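Local coordinates for protein alpha-fucosidase GH29 (Fusarium graminearum, PDB 4PSR) that hydrolyses alpha-L-fucosides as a family GH29 glycosidase, probably removing alpha-1,6-linked fucose from the core N-acetylglucosamine of glycoproteins, at residues A[432-437]-A[469-474]; A[444-449]-A[488-493]. All blocks are in the same frame, centred on the assembly; numbering follows the deposited sequence.

Contact 1: residues A[432-437]-A[469-474]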
loop_
_atom_site.group_PDB
_atom_site.type_symbol
_atom_site.label_atom_id
_atom_site.label_comp_id
_atom_site.label_asym_id
_atom_site.label_seq_id
_atom_site.Cartn_x
_atom_site.Cartn_y
_atom_site.Cartn_z
ATOM N N LYS A 432 -25.819 -3.454 9.300
ATOM C CA LYS A 432 -26.024 -4.510 10.281
ATOM C C LYS A 432 -25.377 -4.222 11.623
ATOM O O LYS A 432 -25.917 -4.573 12.679
ATOM C CB LYS A 432 -25.525 -5.844 9.752
ATOM C CG LYS A 432 -26.314 -6.337 8.554
ATOM C CD LYS A 432 -25.755 -7.681 8.048
ATOM C CE LYS A 432 -26.685 -8.345 7.040
ATOM N NZ LYS A 432 -27.992 -8.724 7.654
ATOM N N ASN A 433 -24.196 -3.610 11.599
ATOM C CA ASN A 433 -23.470 -3.371 12.827
ATOM C C ASN A 433 -23.977 -2.214 13.667
ATOM O O ASN A 433 -23.388 -1.904 14.691
ATOM C CB ASN A 433 -21.953 -3.270 12.556
ATOM C CG ASN A 433 -21.348 -4.618 12.272
ATOM O OD1 ASN A 433 -21.216 -5.449 13.164
ATOM N ND2 ASN A 433 -21.029 -4.864 11.017
ATOM N N LEU A 434 -25.085 -1.599 13.245
ATOM C CA LEU A 434 -25.762 -0.597 14.059
ATOM C C LEU A 434 -27.211 -1.007 14.354
ATOM O O LEU A 434 -27.998 -0.169 14.812
ATOM C CB LEU A 434 -25.703 0.777 13.388
ATOM C CG LEU A 434 -24.294 1.405 13.260
ATOM C CD1 LEU A 434 -24.394 2.673 12.438
ATOM C CD2 LEU A 434 -23.671 1.674 14.624
ATOM N N GLY A 435 -27.539 -2.274 14.101
ATOM C CA GLY A 435 -28.857 -2.825 14.438
ATOM C C GLY A 435 -28.955 -3.160 15.922
ATOM O O GLY A 435 -27.997 -2.996 16.666
ATOM N N SER A 436 -30.123 -3.638 16.351
ATOM C CA SER A 436 -30.319 -3.951 17.758
ATOM C C SER A 436 -29.564 -5.210 18.153
ATOM O O SER A 436 -29.118 -5.337 19.297
ATOM C CB SER A 436 -31.810 -4.076 18.100
ATOM O OG SER A 436 -32.451 -2.820 17.986
ATOM N N ASN A 437 -29.397 -6.138 17.215
ATOM C CA ASN A 437 -28.639 -7.360 17.492
ATOM C C ASN A 437 -27.202 -7.001 17.847
ATOM O O ASN A 437 -26.541 -7.696 18.618
ATOM C CB ASN A 437 -28.624 -8.327 16.301
ATOM C CG ASN A 437 -29.933 -9.060 16.120
ATOM O OD1 ASN A 437 -30.786 -9.056 17.006
ATOM N ND2 ASN A 437 -30.093 -9.717 14.972
ATOM N N ASP A 469 -31.881 -6.636 12.770
ATOM C CA ASP A 469 -30.847 -6.946 11.796
ATOM C C ASP A 469 -29.953 -5.746 11.475
ATOM O O ASP A 469 -28.774 -5.936 11.175
ATOM C CB ASP A 469 -31.475 -7.466 10.502
ATOM C CG ASP A 469 -32.095 -8.854 10.652
ATOM O OD1 ASP A 469 -31.731 -9.592 11.592
ATOM O OD2 ASP A 469 -32.943 -9.209 9.807
ATOM N N ALA A 470 -30.484 -4.529 11.540
ATOM C CA ALA A 470 -29.747 -3.363 11.035
ATOM C C ALA A 470 -30.340 -2.005 11.341
ATOM O O ALA A 470 -31.545 -1.863 11.563
ATOM C CB ALA A 470 -29.624 -3.475 9.507
ATOM N N LEU A 471 -29.500 -0.982 11.276
ATOM C CA LEU A 471 -30.000 0.371 11.076
ATOM C C LEU A 471 -30.395 0.511 9.610
ATOM O O LEU A 471 -29.543 0.480 8.711
ATOM C CB LEU A 471 -28.961 1.430 11.452
ATOM C CG LEU A 471 -29.208 2.889 11.069
ATOM C CD1 LEU A 471 -30.542 3.401 11.637
ATOM C CD2 LEU A 471 -28.076 3.819 11.523
ATOM N N ASP A 472 -31.696 0.667 9.376
ATOM C CA ASP A 472 -32.258 0.724 8.039
ATOM C C ASP A 472 -32.505 2.170 7.637
ATOM O O ASP A 472 -33.415 2.817 8.154
ATOM C CB ASP A 472 -33.557 -0.093 8.002
ATOM C CG ASP A 472 -33.327 -1.558 8.294
ATOM O OD1 ASP A 472 -32.438 -2.160 7.651
ATOM O OD2 ASP A 472 -34.016 -2.119 9.172
ATOM N N ILE A 473 -31.694 2.668 6.709
ATOM C CA ILE A 473 -31.676 4.065 6.307
ATOM C C ILE A 473 -32.336 4.239 4.932
ATOM O O ILE A 473 -31.921 3.626 3.950
ATOM C CB ILE A 473 -30.224 4.580 6.227
ATOM C CG1 ILE A 473 -29.522 4.393 7.580
ATOM C CG2 ILE A 473 -30.189 6.029 5.786
ATOM C CD1 ILE A 473 -27.995 4.713 7.572
ATOM N N THR A 474 -33.346 5.102 4.863
ATOM C CA THR A 474 -33.998 5.437 3.596
ATOM C C THR A 474 -33.328 6.636 2.952
ATOM O O THR A 474 -33.253 7.714 3.534
ATOM C CB THR A 474 -35.476 5.751 3.829
ATOM O OG1 THR A 474 -36.113 4.574 4.331
ATOM C CG2 THR A 474 -36.156 6.172 2.536
HETATM O O HOH W 1 -28.871 -10.296 12.416
HETATM O O HOH W 2 -32.109 -11.593 13.830
#
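In the beta-sandwich that follows the TIM barrel, the turn formed by Lys-432 to Gly-435 lies against Asp-469 to Leu-471, where the chain enters strand 471-474. The turn follows strand 428-431, the antiparallel partner of strand 471-474, and is closed by a bond from Gly-435 N to Lys-432 O of 3.2 Å. No direct hydrogen bond joins the two segments; close backbone packing, apolar contact and two bridging waters hold them together. Lacking a CB, which here would run into Ala-470 N, Gly-435 brings its CA within 3.6 Å of Ala-470 CA. Beside this close approach, Asp-469 O takes a CA-H...O contact from Lys-432 CA at 3.2 Å. Ala-470 CB rests against the backbone of Lys-432, 3.8 Å from Lys-432 N, which is itself held by Glu-384 OE1. On the exposed margin the side chains of Asn-437 and Asp-469 run side by side, their amide and carboxylate planes 68° apart. Two waters link Asn-437 ND2 to Asp-469 OD1, each accepting from the amide and donating to the carboxylate, though a second conformer of Asp-469 makes the bridge less certain. Inward, Leu-434 and Leu-471 lie alongside each other, Leu-434 CB 3.8 Å from Leu-471 CB. With Leu-471 CG anti to its backbone N (chi1 169°), the Leu-471 CD2 branch lies 4.0 Å from Leu-434 CD1.

Contact 2: residues A[444-449]-A[488-493]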
loop_
_atom_site.group_PDB
_atom_site.type_symbol
_atom_site.label_atom_id
_atom_site.label_comp_id
_atom_site.label_asym_id
_atom_site.label_seq_id
_atom_site.Cartn_x
_atom_site.Cartn_y
_atom_site.Cartn_z
ATOM N N SER A 444 -27.919 8.472 20.819
ATOM C CA SER A 444 -26.960 9.536 20.555
ATOM C C SER A 444 -26.772 9.857 19.072
ATOM O O SER A 444 -25.978 10.732 18.732
ATOM C CB SER A 444 -25.597 9.190 21.149
ATOM O OG SER A 444 -24.979 8.154 20.410
ATOM N N LEU A 445 -27.493 9.160 18.194
ATOM C CA LEU A 445 -27.427 9.487 16.770
ATOM C C LEU A 445 -28.169 10.783 16.408
ATOM O O LEU A 445 -29.392 10.801 16.304
ATOM C CB LEU A 445 -27.927 8.317 15.912
ATOM C CG LEU A 445 -27.870 8.549 14.396
ATOM C CD1 LEU A 445 -26.453 8.834 13.919
ATOM C CD2 LEU A 445 -28.441 7.344 13.683
ATOM N N LYS A 446 -27.399 11.834 16.148
ATOM C CA LYS A 446 -27.917 13.190 15.963
ATOM C C LYS A 446 -28.340 13.555 14.563
ATOM O O LYS A 446 -29.264 14.346 14.373
ATOM C CB LYS A 446 -26.837 14.202 16.275
ATOM C CG LYS A 446 -26.544 14.432 17.721
ATOM C CD LYS A 446 -26.098 15.869 17.913
ATOM C CE LYS A 446 -25.124 16.394 16.829
ATOM N NZ LYS A 446 -23.942 17.027 17.457
ATOM N N SER A 447 -27.592 13.076 13.572
ATOM C CA SER A 447 -27.888 13.403 12.197
ATOM C C SER A 447 -27.347 12.311 11.291
ATOM O O SER A 447 -26.337 11.668 11.603
ATOM C CB SER A 447 -27.301 14.759 11.791
ATOM O OG SER A 447 -25.900 14.821 11.981
ATOM N N VAL A 448 -28.050 12.098 10.190
ATOM C CA VAL A 448 -27.638 11.194 9.127
ATOM C C VAL A 448 -27.760 12.017 7.850
ATOM O O VAL A 448 -28.828 12.555 7.551
ATOM C CB VAL A 448 -28.562 9.952 9.056
ATOM C CG1 VAL A 448 -28.146 9.034 7.892
ATOM C CG2 VAL A 448 -28.598 9.215 10.396
ATOM N N GLU A 449 -26.682 12.133 7.086
ATOM C CA GLU A 449 -26.628 13.001 5.923
ATOM C C GLU A 449 -25.966 12.267 4.767
ATOM O O GLU A 449 -25.028 11.493 4.968
ATOM C CB GLU A 449 -25.800 14.248 6.212
ATOM C CG GLU A 449 -26.263 15.055 7.425
ATOM C CD GLU A 449 -25.277 16.145 7.777
ATOM O OE1 GLU A 449 -24.170 15.832 8.285
ATOM O OE2 GLU A 449 -25.606 17.323 7.539
ATOM N N LYS A 488 -23.022 10.132 6.210
ATOM C CA LYS A 488 -22.274 10.684 7.342
ATOM C C LYS A 488 -23.171 10.642 8.553
ATOM O O LYS A 488 -24.245 11.280 8.545
ATOM C CB LYS A 488 -21.826 12.115 7.042
ATOM C CG LYS A 488 -21.142 12.841 8.179
ATOM C CD LYS A 488 -20.743 14.242 7.756
ATOM C CE LYS A 488 -19.998 14.973 8.842
ATOM N NZ LYS A 488 -19.607 16.331 8.395
ATOM N N LEU A 489 -22.769 9.905 9.575
ATOM C CA LEU A 489 -23.567 9.713 10.793
ATOM C C LEU A 489 -22.858 10.396 11.943
ATOM O O LEU A 489 -21.747 10.048 12.289
ATOM C CB LEU A 489 -23.756 8.227 11.110
ATOM C CG LEU A 489 -24.778 7.396 10.315
ATOM C CD1 LEU A 489 -24.430 7.352 8.852
ATOM C CD2 LEU A 489 -24.842 5.994 10.840
ATOM N N THR A 490 -23.499 11.403 12.529
ATOM C CA THR A 490 -22.909 12.154 13.630
ATOM C C THR A 490 -23.557 11.760 14.941
ATOM O O THR A 490 -24.793 11.722 15.051
ATOM C CB THR A 490 -23.056 13.656 13.401
ATOM O OG1 THR A 490 -22.448 14.044 12.158
ATOM C CG2 THR A 490 -22.410 14.433 14.555
ATOM N N PHE A 491 -22.724 11.466 15.924
ATOM C CA PHE A 491 -23.177 11.017 17.218
ATOM C C PHE A 491 -22.784 12.051 18.267
ATOM O O PHE A 491 -21.786 12.756 18.118
ATOM C CB PHE A 491 -22.533 9.676 17.572
ATOM C CG PHE A 491 -22.991 8.533 16.724
ATOM C CD1 PHE A 491 -24.077 7.771 17.100
ATOM C CD2 PHE A 491 -22.328 8.207 15.539
ATOM C CE1 PHE A 491 -24.504 6.695 16.321
ATOM C CE2 PHE A 491 -22.742 7.136 14.774
ATOM C CZ PHE A 491 -23.831 6.388 15.149
ATOM N N ASP A 492 -23.604 12.212 19.306
ATOM C CA ASP A 492 -23.154 12.988 20.459
ATOM C C ASP A 492 -22.321 12.101 21.327
ATOM O O ASP A 492 -22.724 10.979 21.667
ATOM C CB ASP A 492 -24.297 13.509 21.311
ATOM C CG ASP A 492 -24.840 14.887 20.802
ATOM O OD1 ASP A 492 -23.987 15.704 20.378
ATOM O OD2 ASP A 492 -26.049 15.109 20.850
ATOM N N GLY A 493 -21.143 12.595 21.668
ATOM C CA GLY A 493 -20.252 11.921 22.596
ATOM C C GLY A 493 -19.629 10.577 22.222
ATOM O O GLY A 493 -19.203 9.826 23.103
HETATM O O HOH W 3 -24.279 13.733 9.963
HETATM O O HOH W 4 -22.144 17.557 8.514
#
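Leu-445 crosses Phe-491 at a slant: with CG anti to its backbone N (chi1 -179°), its CD1 sits over one face of the ring, 3.9 Å from the centroid and offset toward the rim, a CH-pi contact. Ser-444 OG instead approaches the ring edge, near CD1. On the same face of the sheet, Val-448 CG1 and Leu-489 CD1 lie 4.2 Å apart, side by side. A classic beta bulge interrupts this antiparallel pairing: Lys-446 and Ser-447 both face Thr-490, whose O accepts from Lys-446 N at 2.8 Å and, weakly, from Ser-447 N at 3.4 Å. Thr-490 N returns a bond to Ser-447 O at 3.0 Å. The bent Lys-446 runs at about a right angle to Asp-492; its salt bridge is doubtful, since Asp-492 has a second conformer. On the other face, one water is hydrogen-bonded to Ser-447 OG, Thr-490 OG1, Glu-449 OE1 and Lys-488 O. Another bridges Glu-449 OE1 and Lys-488 NZ, which also forms a salt bridge with Glu-371. Within the six-stranded sheet strand 485-491 lies between strands 415-420 and 445-451, strand 458-460 flanks the far side of strand 445-451, and Trp-464 of strand 464-466 touches Leu-445 and Val-448.

Contacts 1 and 2 have centres 14 Å apart and meet inside this beta-sandwich. Their segments alternate along the chain, so the connections interleave. Contact 2 joins two strands of the six-stranded sheet, whereas contact 1 lies where the chain enters the middle strand of the three-stranded one, and apolar side chains meet between them. Leu-489 CD2 is 3.7 Å from Leu-434 CD1 and 4.0 Å from Leu-471 CD2; Leu-471 CD2 also meets Leu-445 CD2 at 4.2 Å, and Ile-473 CG2 meets Val-448 CG1 at 4.2 Å. Neither contact includes a residue that lines the bound fucose, whose surroundings belong to the TIM-barrel domain. The side chain of Lys-432 is about 12 Å from a bound NAG, a sugar attached to the protein and not a substrate.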